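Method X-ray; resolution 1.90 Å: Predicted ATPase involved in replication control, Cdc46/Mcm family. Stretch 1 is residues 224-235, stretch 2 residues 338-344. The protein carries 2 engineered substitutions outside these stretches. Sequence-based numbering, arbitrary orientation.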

ATOM      1  N   MET A 224      12.940  -8.682  13.848  1.00 18.96           N
ATOM      2  CA  MET A 224      11.557  -8.213  14.071  1.00 19.62           C
ATOM      3  C   MET A 224      11.064  -7.283  12.957  1.00 18.99           C
ATOM      4  O   MET A 224       9.968  -7.452  12.433  1.00 17.93           O
ATOM      5  N   LEU A 225      11.870  -6.281  12.624  1.00 18.93           N
ATOM      6  CA  LEU A 225      11.531  -5.337  11.562  1.00 18.83           C
ATOM      7  C   LEU A 225      11.526  -5.976  10.174  1.00 18.58           C
ATOM      8  O   LEU A 225      10.700  -5.616   9.338  1.00 18.62           O
ATOM      9  N   ALA A 226      12.464  -6.894   9.919  1.00 17.38           N
ATOM     10  CA  ALA A 226      12.441  -7.670   8.667  1.00 17.31           C
ATOM     11  C   ALA A 226      11.107  -8.420   8.504  1.00 16.73           C
ATOM     12  O   ALA A 226      10.432  -8.305   7.479  1.00 16.37           O
ATOM     13  N   LEU A 227      10.706  -9.159   9.533  1.00 16.27           N
ATOM     14  CA  LEU A 227       9.466  -9.923   9.444  1.00 16.02           C
ATOM     15  C   LEU A 227       8.242  -8.990   9.394  1.00 15.81           C
ATOM     16  O   LEU A 227       7.255  -9.274   8.727  1.00 15.21           O
ATOM     17  N   GLN A 228       8.301  -7.860  10.086  1.00 16.08           N
ATOM     18  CA  GLN A 228       7.227  -6.864   9.913  1.00 16.21           C
ATOM     19  C   GLN A 228       7.012  -6.447   8.436  1.00 16.18           C
ATOM     20  O   GLN A 228       5.874  -6.409   7.958  1.00 14.98           O
ATOM     21  N   LEU A 229       8.097  -6.175   7.716  1.00 15.73           N
ATOM     22  CA  LEU A 229       7.994  -5.850   6.280  1.00 17.04           C
ATOM     23  C   LEU A 229       7.258  -6.940   5.512  1.00 17.22           C
ATOM     24  O   LEU A 229       6.379  -6.655   4.705  1.00 16.86           O
ATOM     25  N   PHE A 230       7.577  -8.186   5.831  1.00 17.46           N
ATOM     26  CA  PHE A 230       6.962  -9.349   5.186  1.00 17.75           C
ATOM     27  C   PHE A 230       5.549  -9.678   5.696  1.00 18.33           C
ATOM     28  O   PHE A 230       4.943 -10.683   5.285  1.00 18.15           O
ATOM     29  N   SER A 231       5.023  -8.825   6.571  1.00 17.94           N
ATOM     30  CA  SER A 231       3.637  -8.976   7.030  1.00 18.63           C
ATOM     31  C   SER A 231       2.704  -7.966   6.359  1.00 19.56           C
ATOM     32  O   SER A 231       1.512  -7.916   6.674  1.00 20.03           O
ATOM     33  N   CYS A 232       3.245  -7.145   5.469  1.00 20.61           N
ATOM     34  CA  CYS A 232       2.476  -6.095   4.808  1.00 22.95           C
ATOM     35  C   CYS A 232       1.482  -6.639   3.772  1.00 25.29           C
ATOM     36  O   CYS A 232       1.745  -6.613   2.576  1.00 25.93           O
ATOM     37  N   VAL A 233       0.351  -7.148   4.233  1.00 28.29           N
ATOM     38  CA  VAL A 233      -0.653  -7.705   3.310  1.00 30.60           C
ATOM     39  C   VAL A 233      -2.039  -7.194   3.689  1.00 32.17           C
ATOM     40  O   VAL A 233      -2.233  -6.715   4.801  1.00 32.34           O
ATOM     41  N   GLY A 234      -2.995  -7.300   2.763  1.00 34.26           N
ATOM     42  CA  GLY A 234      -4.367  -6.810   2.969  1.00 36.35           C
ATOM     43  C   GLY A 234      -5.139  -7.532   4.062  1.00 37.83           C
ATOM     44  O   GLY A 234      -5.867  -6.896   4.848  1.00 38.30           O
ATOM     45  N   LYS A 235      -4.980  -8.854   4.118  1.00 39.23           N
ATOM     46  CA  LYS A 235      -5.640  -9.701   5.122  1.00 40.95           C
ATOM     47  C   LYS A 235      -5.371  -9.189   6.545  1.00 40.96           C
ATOM     48  O   LYS A 235      -4.239  -9.199   7.033  1.00 41.51           O
ATOM     49  N   ALA A 338      -7.011   1.383   5.945  1.00 19.81           N
ATOM     50  CA  ALA A 338      -5.758   1.802   6.544  1.00 19.16           C
ATOM     51  C   ALA A 338      -5.062   0.546   7.038  1.00 18.82           C
ATOM     52  O   ALA A 338      -4.837   0.365   8.241  1.00 18.52           O
ATOM     53  N   ARG A 339      -4.731  -0.325   6.085  1.00 19.01           N
ATOM     54  CA  ARG A 339      -4.208  -1.652   6.383  1.00 19.26           C
ATOM     55  C   ARG A 339      -2.707  -1.545   6.445  1.00 19.48           C
ATOM     56  O   ARG A 339      -1.995  -2.071   5.584  1.00 19.89           O
ATOM     57  N   CYS A 340      -2.239  -0.835   7.472  1.00 19.97           N
ATOM     58  CA  CYS A 340      -0.810  -0.541   7.626  1.00 20.17           C
ATOM     59  C   CYS A 340      -0.192  -1.358   8.758  1.00 19.32           C
ATOM     60  O   CYS A 340      -0.874  -1.742   9.702  1.00 20.22           O
ATOM     61  N   ALA A 341       1.095  -1.652   8.641  1.00 18.52           N
ATOM     62  CA  ALA A 341       1.838  -2.280   9.728  1.00 17.43           C
ATOM     63  C   ALA A 341       2.464  -1.111  10.485  1.00 16.94           C
ATOM     64  O   ALA A 341       3.191  -0.314   9.894  1.00 17.01           O
ATOM     65  N   VAL A 342       2.158  -0.989  11.772  1.00 15.88           N
ATOM     66  CA  VAL A 342       2.598   0.166  12.543  1.00 15.98           C
ATOM     67  C   VAL A 342       3.996  -0.086  13.131  1.00 15.82           C
ATOM     68  O   VAL A 342       4.190  -1.006  13.940  1.00 15.43           O
ATOM     69  N   LEU A 343       4.937   0.734  12.689  1.00 16.21           N
ATOM     70  CA  LEU A 343       6.299   0.760  13.232  1.00 16.32           C
ATOM     71  C   LEU A 343       6.453   2.044  14.024  1.00 16.32           C
ATOM     72  O   LEU A 343       6.681   3.105  13.467  1.00 16.86           O
ATOM     73  N   ALA A 344       6.313   1.928  15.332  1.00 17.39           N
ATOM     74  CA  ALA A 344       6.334   3.084  16.211  1.00 17.92           C
ATOM     75  C   ALA A 344       7.673   3.152  16.941  1.00 18.43           C
ATOM     76  O   ALA A 344       8.391   2.153  17.028  1.00 18.46           O
TER

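Which side chains bring the helix and the strand together? Helix 224-229 and strand 341-344 run roughly antiparallel, at 153°, with their axes 9.9 Å apart at closest approach, a gap that side chains must fill. From the strand, Ala341 and Leu343 point toward the helix, while Val342 and Ala344 between and beyond them point away, the usual alternation of an extended chain. From the helix, Gln228 points toward the strand and Leu225, one turn earlier, sets off sideways but ends nearer to it. Met224, Ala226 and Leu227 take no part.

How does Gln228 reach a backbone partner on the strand? Its chi1 of 178° and chi2 of -179° are both t, so the chain is fully extended and carries the amide across the gap; chi3 of 48° then sets the twist of the amide plane. Gln228 NE2 donates a weak hydrogen bond to Val342 O at 2.9 Å, with an N-H...O angle of only 131°; NE2 is also hydrogen-bonded elsewhere in the structure. The CA-to-CB bond of Val342 points away, so this residue meets Gln228 through its carbonyl. The aliphatic part of the side chain is used too, with Gln228 CG 4.0 Å from Ala341 CB, while the amide oxygen, Gln228 OE1, comes to 3.6 Å from Leu343 CB.

What do the two leucines do beside this amide? Leu225 is m, t (chi1 -55°, chi2 -168°), and this conformation brings its CD2 to 3.5 Å from CD1 of Leu343, a close apolar contact. Leu343 answers with t, p (chi1 174°, chi2 57°), which places CD1 on that approach. Both residues are buried.

How does the contact continue past the end of the helix? The chain folds through a type I turn from Leu229 to Cys232, and Ser231, with chi1 p at 80°, directs OG back to Gln228 O at 2.7 Å, donating a hydrogen bond to the same carbonyl that accepts one from its own backbone N. Cys232, with chi1 m at -75°, brings SG to 4.1 Å from Ala341 CB. The small methyl of Ala341 thus has Gln228, Ser231 and Cys232 around it.

Where does Arg339 fit at the more exposed end? Its CB points toward stretch 1, and with chi1 m, chi2 t and chi3 m its CD lies 3.6 Å from Gly234 O, a packing contact against backbone. The guanidinium finds hydrogen bonds through NE and NH2 elsewhere in the structure.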

ATOM      1  CB  MET A 224      11.473  -7.455  15.396  1.00 20.23           C
ATOM      2  CG  MET A 224      11.688  -8.307  16.617  1.00 21.95           C
ATOM      3  SD  MET A 224      11.506  -7.232  18.071  1.00 23.89           S
ATOM      4  CE  MET A 224      11.690  -8.496  19.316  1.00 23.94           C
ATOM      5  CB  LEU A 225      12.474  -4.133  11.592  1.00 19.50           C
ATOM      6  CG  LEU A 225      12.562  -3.371  12.925  1.00 23.16           C
ATOM      7  CD1 LEU A 225      13.299  -2.060  12.719  1.00 25.85           C
ATOM      8  CD2 LEU A 225      11.207  -3.078  13.468  1.00 22.74           C
ATOM      9  CB  ALA A 226      13.601  -8.642   8.621  1.00 17.22           C
ATOM     10  CB  LEU A 227       9.386 -10.949  10.589  1.00 16.06           C
ATOM     11  CG  LEU A 227      10.449 -12.069  10.517  1.00 16.86           C
ATOM     12  CD1 LEU A 227      10.496 -12.826  11.818  1.00 17.82           C
ATOM     13  CD2 LEU A 227      10.186 -13.038   9.348  1.00 17.52           C
ATOM     14  CB  GLN A 228       7.447  -5.635  10.802  1.00 16.27           C
ATOM     15  CG  GLN A 228       6.359  -4.569  10.593  1.00 16.19           C
ATOM     16  CD  GLN A 228       6.588  -3.354  11.442  1.00 16.64           C
ATOM     17  OE1 GLN A 228       7.700  -2.822  11.485  1.00 15.87           O
ATOM     18  NE2 GLN A 228       5.537  -2.902  12.142  1.00 16.20           N
ATOM     19  CB  LEU A 229       9.377  -5.626   5.654  1.00 16.62           C
ATOM     20  CG  LEU A 229      10.022  -4.275   6.025  1.00 19.25           C
ATOM     21  CD1 LEU A 229      11.519  -4.318   5.667  1.00 20.33           C
ATOM     22  CD2 LEU A 229       9.335  -3.108   5.341  1.00 21.04           C
ATOM     23  CB  PHE A 230       7.906 -10.544   5.276  1.00 18.43           C
ATOM     24  CG  PHE A 230       9.018 -10.491   4.248  1.00 18.92           C
ATOM     25  CD1 PHE A 230      10.201  -9.800   4.512  1.00 19.01           C
ATOM     26  CD2 PHE A 230       8.853 -11.097   3.003  1.00 19.29           C
ATOM     27  CE1 PHE A 230      11.209  -9.729   3.552  1.00 19.68           C
ATOM     28  CE2 PHE A 230       9.862 -11.040   2.042  1.00 19.74           C
ATOM     29  CZ  PHE A 230      11.043 -10.358   2.322  1.00 19.93           C
ATOM     30  CB  SER A 231       3.558  -8.821   8.545  1.00 17.96           C
ATOM     31  OG  SER A 231       3.575  -7.456   8.897  1.00 18.16           O
ATOM     32  CB  CYS A 232       3.421  -5.083   4.156  1.00 22.19           C
ATOM     33  SG  CYS A 232       4.203  -3.983   5.334  1.00 22.23           S
ATOM     34  CB  VAL A 233      -0.624  -9.266   3.252  1.00 30.34           C
ATOM     35  CG1 VAL A 233       0.782  -9.814   2.929  1.00 31.07           C
ATOM     36  CG2 VAL A 233      -1.111  -9.860   4.523  1.00 31.06           C
ATOM     37  CB  LYS A 235      -5.214 -11.168   4.949  1.00 40.92           C
ATOM     38  CG  LYS A 235      -5.985 -12.189   5.794  1.00 42.55           C
ATOM     39  CD  LYS A 235      -5.565 -13.628   5.438  1.00 42.32           C
ATOM     40  CE  LYS A 235      -5.914 -14.634   6.547  1.00 45.00           C
ATOM     41  NZ  LYS A 235      -5.096 -15.894   6.436  1.00 44.52           N
ATOM     42  CB  ALA A 338      -6.021   2.769   7.688  1.00 19.57           C
ATOM     43  CB  ARG A 339      -4.664  -2.670   5.319  1.00 18.99           C
ATOM     44  CG  ARG A 339      -6.190  -2.874   5.340  1.00 18.82           C
ATOM     45  CD  ARG A 339      -6.734  -3.478   4.016  1.00 19.26           C
ATOM     46  NE  ARG A 339      -6.510  -2.603   2.863  1.00 20.76           N
ATOM     47  CZ  ARG A 339      -6.930  -2.869   1.624  1.00 25.14           C
ATOM     48  NH1 ARG A 339      -7.628  -3.983   1.367  1.00 24.62           N
ATOM     49  NH2 ARG A 339      -6.671  -2.019   0.637  1.00 25.66           N
ATOM     50  CB  CYS A 340      -0.610   0.961   7.868  1.00 19.68           C
ATOM     51  SG  CYS A 340      -1.599   1.674   9.192  1.00 23.79           S
ATOM     52  CB  ALA A 341       2.911  -3.225   9.151  1.00 17.24           C
ATOM     53  CB  VAL A 342       1.602   0.530  13.647  1.00 15.55           C
ATOM     54  CG1 VAL A 342       2.178   1.633  14.564  1.00 16.81           C
ATOM     55  CG2 VAL A 342       0.256   0.978  13.023  1.00 15.53           C
ATOM     56  CB  LEU A 343       7.348   0.685  12.124  1.00 15.71           C
ATOM     57  CG  LEU A 343       8.813   0.854  12.623  1.00 14.12           C
ATOM     58  CD1 LEU A 343       9.176  -0.182  13.681  1.00 13.94           C
ATOM     59  CD2 LEU A 343       9.731   0.764  11.464  1.00 13.40           C
ATOM     60  CB  ALA A 344       5.222   2.992  17.188  1.00 17.38           C
TER